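Local coordinates for sensor protein (Haloarcula marismortui ATCC 43049, PDB 3BWL) that probably serves as a phosphorelay sensor histidine kinase, represented by its PAS domain, whose pocket here holds 1H-indole-3-carbaldehyde, at residues A[27-32]-A[48-53]. Sequence-based numbering, arbitrary orientation.
Sequences PDMIDV and AELGYD. With I3A (1H-indole-3-carbaldehyde), chain F.
The carboxylate of Glu-49 takes a water at OE2, tilted toward one face; on that side Met-29 packs on the aliphatic stem, CB and CG. In this PAS fold the pair joins the sheet's strand 29-33 to the end of helix 44-50, illustrating how a helix can rest on a strand through apolar contacts while a water links it to the loop just before. The water donates to both acceptors, spanning 2.6 Å to Glu-49 OE2 and 2.9 Å to Pro-27 O. Arg-86 of the second subunit reaches the same two oxygens through NH1, forming a salt bridge with the carboxylate, so this polar corner belongs to the dimer interface as well. A bend at chi2 (-87°) turns the acid toward this corner, leaving Glu-49 CB 3.9 Å from the selenium of Met-29, a selenomethionine. Met-29 CG lies equally close to Glu-49 CG, the two chains running at a slant to each other. Beyond the selenium, a turn at chi3 (60°) carries the methyl CE to Leu-50, the two side chains crossing at about a right angle. Met-101 of strand 100-112 and Tyr-93 of strand 86-94 touch both Met-29 and Leu-50 and continue this apolar layer. Another carboxylate, that of Asp-31, belongs to the ligand pocket: its OD2 lies 2.7 Å from the aldehyde O of I3A, whose hydrogen-bond partners include Asp-66. Gly-51, with positive phi, closes the helix in a Schellman motif. Just before that turn, Met-29 CE sits between the branches of Leu-50, 3.6 Å from CG and 3.7 Å from CD1.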
loop_
_atom_site.group_PDB
_atom_site.type_symbol
_atom_site.label_atom_id
_atom_site.label_comp_id
_atom_site.label_asym_id
_atom_site.label_seq_id
_atom_site.Cartn_x
_atom_site.Cartn_y
_atom_site.Cartn_z
ATOM N N PRO A 27 -6.248 -0.689 2.562
ATOM C CA PRO A 27 -7.687 -0.645 2.204
ATOM C C PRO A 27 -7.898 -0.920 0.714
ATOM O O PRO A 27 -8.996 -1.293 0.302
ATOM C CB PRO A 27 -8.128 0.762 2.591
ATOM C CG PRO A 27 -6.845 1.571 2.660
ATOM C CD PRO A 27 -5.773 0.597 3.100
ATOM N N ASP A 28 -6.831 -0.734 -0.083
ATOM C CA ASP A 28 -6.864 -1.055 -1.512
ATOM C C ASP A 28 -6.155 -2.385 -1.784
ATOM O O ASP A 28 -5.294 -2.826 -1.023
ATOM C CB ASP A 28 -6.216 0.054 -2.353
ATOM C CG ASP A 28 -7.006 1.349 -2.322
ATOM O OD1 ASP A 28 -8.247 1.336 -2.431
ATOM O OD2 ASP A 28 -6.370 2.407 -2.174
HETATM N N MSE A 29 -6.592 -3.055 -2.842
HETATM C CA MSE A 29 -6.047 -4.376 -3.210
HETATM C C MSE A 29 -4.640 -4.195 -3.762
HETATM O O MSE A 29 -4.382 -3.194 -4.474
HETATM C CB MSE A 29 -6.920 -4.985 -4.298
HETATM C CG MSE A 29 -8.383 -5.087 -3.871
HETATM SE SE MSE A 29 -9.566 -5.402 -5.363
HETATM C CE MSE A 29 -8.862 -7.067 -5.997
ATOM N N ILE A 30 -3.736 -5.143 -3.441
ATOM C CA ILE A 30 -2.378 -5.118 -3.975
ATOM C C ILE A 30 -2.025 -6.464 -4.631
ATOM O O ILE A 30 -2.269 -7.525 -4.055
ATOM C CB ILE A 30 -1.372 -4.882 -2.849
ATOM C CG1 ILE A 30 -1.708 -3.587 -2.103
ATOM C CG2 ILE A 30 0.088 -4.848 -3.459
ATOM C CD1 ILE A 30 -0.748 -3.304 -0.872
ATOM N N ASP A 31 -1.464 -6.431 -5.835
ATOM C CA ASP A 31 -0.893 -7.639 -6.396
ATOM C C ASP A 31 0.449 -7.261 -7.004
ATOM O O ASP A 31 0.691 -6.069 -7.343
ATOM C CB ASP A 31 -1.814 -8.288 -7.446
ATOM C CG ASP A 31 -2.075 -7.388 -8.652
ATOM O OD1 ASP A 31 -3.049 -6.596 -8.632
ATOM O OD2 ASP A 31 -1.323 -7.520 -9.671
ATOM N N VAL A 32 1.321 -8.260 -7.072
ATOM C CA VAL A 32 2.644 -8.150 -7.691
ATOM C C VAL A 32 2.685 -9.120 -8.870
ATOM O O VAL A 32 2.347 -10.308 -8.697
ATOM C CB VAL A 32 3.791 -8.487 -6.665
ATOM C CG1 VAL A 32 5.163 -8.340 -7.335
ATOM C CG2 VAL A 32 3.698 -7.531 -5.469
ATOM N N ALA A 48 -9.688 -11.235 -0.278
ATOM C CA ALA A 48 -10.965 -10.983 0.374
ATOM C C ALA A 48 -11.966 -10.284 -0.548
ATOM O O ALA A 48 -13.106 -10.716 -0.644
ATOM C CB ALA A 48 -10.772 -10.164 1.615
ATOM N N GLU A 49 -11.538 -9.216 -1.205
ATOM C CA GLU A 49 -12.425 -8.428 -2.095
ATOM C C GLU A 49 -12.950 -9.304 -3.243
ATOM O O GLU A 49 -14.120 -9.204 -3.600
ATOM C CB GLU A 49 -11.700 -7.208 -2.648
ATOM C CG GLU A 49 -11.412 -6.084 -1.564
ATOM C CD GLU A 49 -12.554 -5.088 -1.386
ATOM O OE1 GLU A 49 -13.740 -5.471 -1.512
ATOM O OE2 GLU A 49 -12.253 -3.892 -1.157
ATOM N N LEU A 50 -12.116 -10.192 -3.774
ATOM C CA LEU A 50 -12.537 -11.057 -4.905
ATOM C C LEU A 50 -13.144 -12.393 -4.494
ATOM O O LEU A 50 -13.689 -13.090 -5.330
ATOM C CB LEU A 50 -11.371 -11.253 -5.888
ATOM C CG LEU A 50 -10.909 -9.936 -6.537
ATOM C CD1 LEU A 50 -9.918 -10.266 -7.644
ATOM C CD2 LEU A 50 -12.072 -9.128 -7.098
ATOM N N GLY A 51 -13.075 -12.717 -3.203
ATOM C CA GLY A 51 -13.626 -13.979 -2.640
ATOM C C GLY A 51 -12.795 -15.234 -2.865
ATOM O O GLY A 51 -13.315 -16.357 -2.818
ATOM N N TYR A 52 -11.510 -15.067 -3.141
ATOM C CA TYR A 52 -10.622 -16.216 -3.381
ATOM C C TYR A 52 -9.655 -16.431 -2.238
ATOM O O TYR A 52 -9.317 -15.483 -1.532
ATOM C CB TYR A 52 -9.777 -15.961 -4.625
ATOM C CG TYR A 52 -10.548 -16.097 -5.901
ATOM C CD1 TYR A 52 -10.885 -17.356 -6.376
ATOM C CD2 TYR A 52 -10.964 -14.966 -6.610
ATOM C CE1 TYR A 52 -11.578 -17.506 -7.514
ATOM C CE2 TYR A 52 -11.682 -15.109 -7.786
ATOM C CZ TYR A 52 -11.976 -16.392 -8.215
ATOM O OH TYR A 52 -12.689 -16.616 -9.343
ATOM N N ASP A 53 -9.236 -17.681 -2.044
ATOM C CA ASP A 53 -8.113 -17.980 -1.168
ATOM C C ASP A 53 -6.869 -17.664 -1.982
ATOM O O ASP A 53 -6.871 -17.824 -3.208
ATOM C CB ASP A 53 -8.106 -19.464 -0.789
ATOM C CG ASP A 53 -7.059 -19.799 0.270
ATOM O OD1 ASP A 53 -7.289 -19.484 1.460
ATOM O OD2 ASP A 53 -6.009 -20.377 -0.086
HETATM O O I3A F . -2.131 -5.923 -11.714
HETATM C "C3'" I3A F . -3.353 -5.832 -11.770
HETATM C C3 I3A F . -4.031 -5.597 -13.092
HETATM C C2 I3A F . -5.449 -5.578 -13.172
HETATM N N I3A F . -5.667 -5.373 -14.514
HETATM C C8 I3A F . -4.504 -5.297 -15.222
HETATM C C9 I3A F . -3.426 -5.461 -14.358
HETATM C C4 I3A F . -2.101 -5.401 -14.838
HETATM C C5 I3A F . -1.878 -5.222 -16.229
HETATM C C6 I3A F . -2.965 -5.093 -17.109
HETATM C C7 I3A F . -4.278 -5.121 -16.598
HETATM O O HOH W 1 -10.136 -2.586 -2.049
#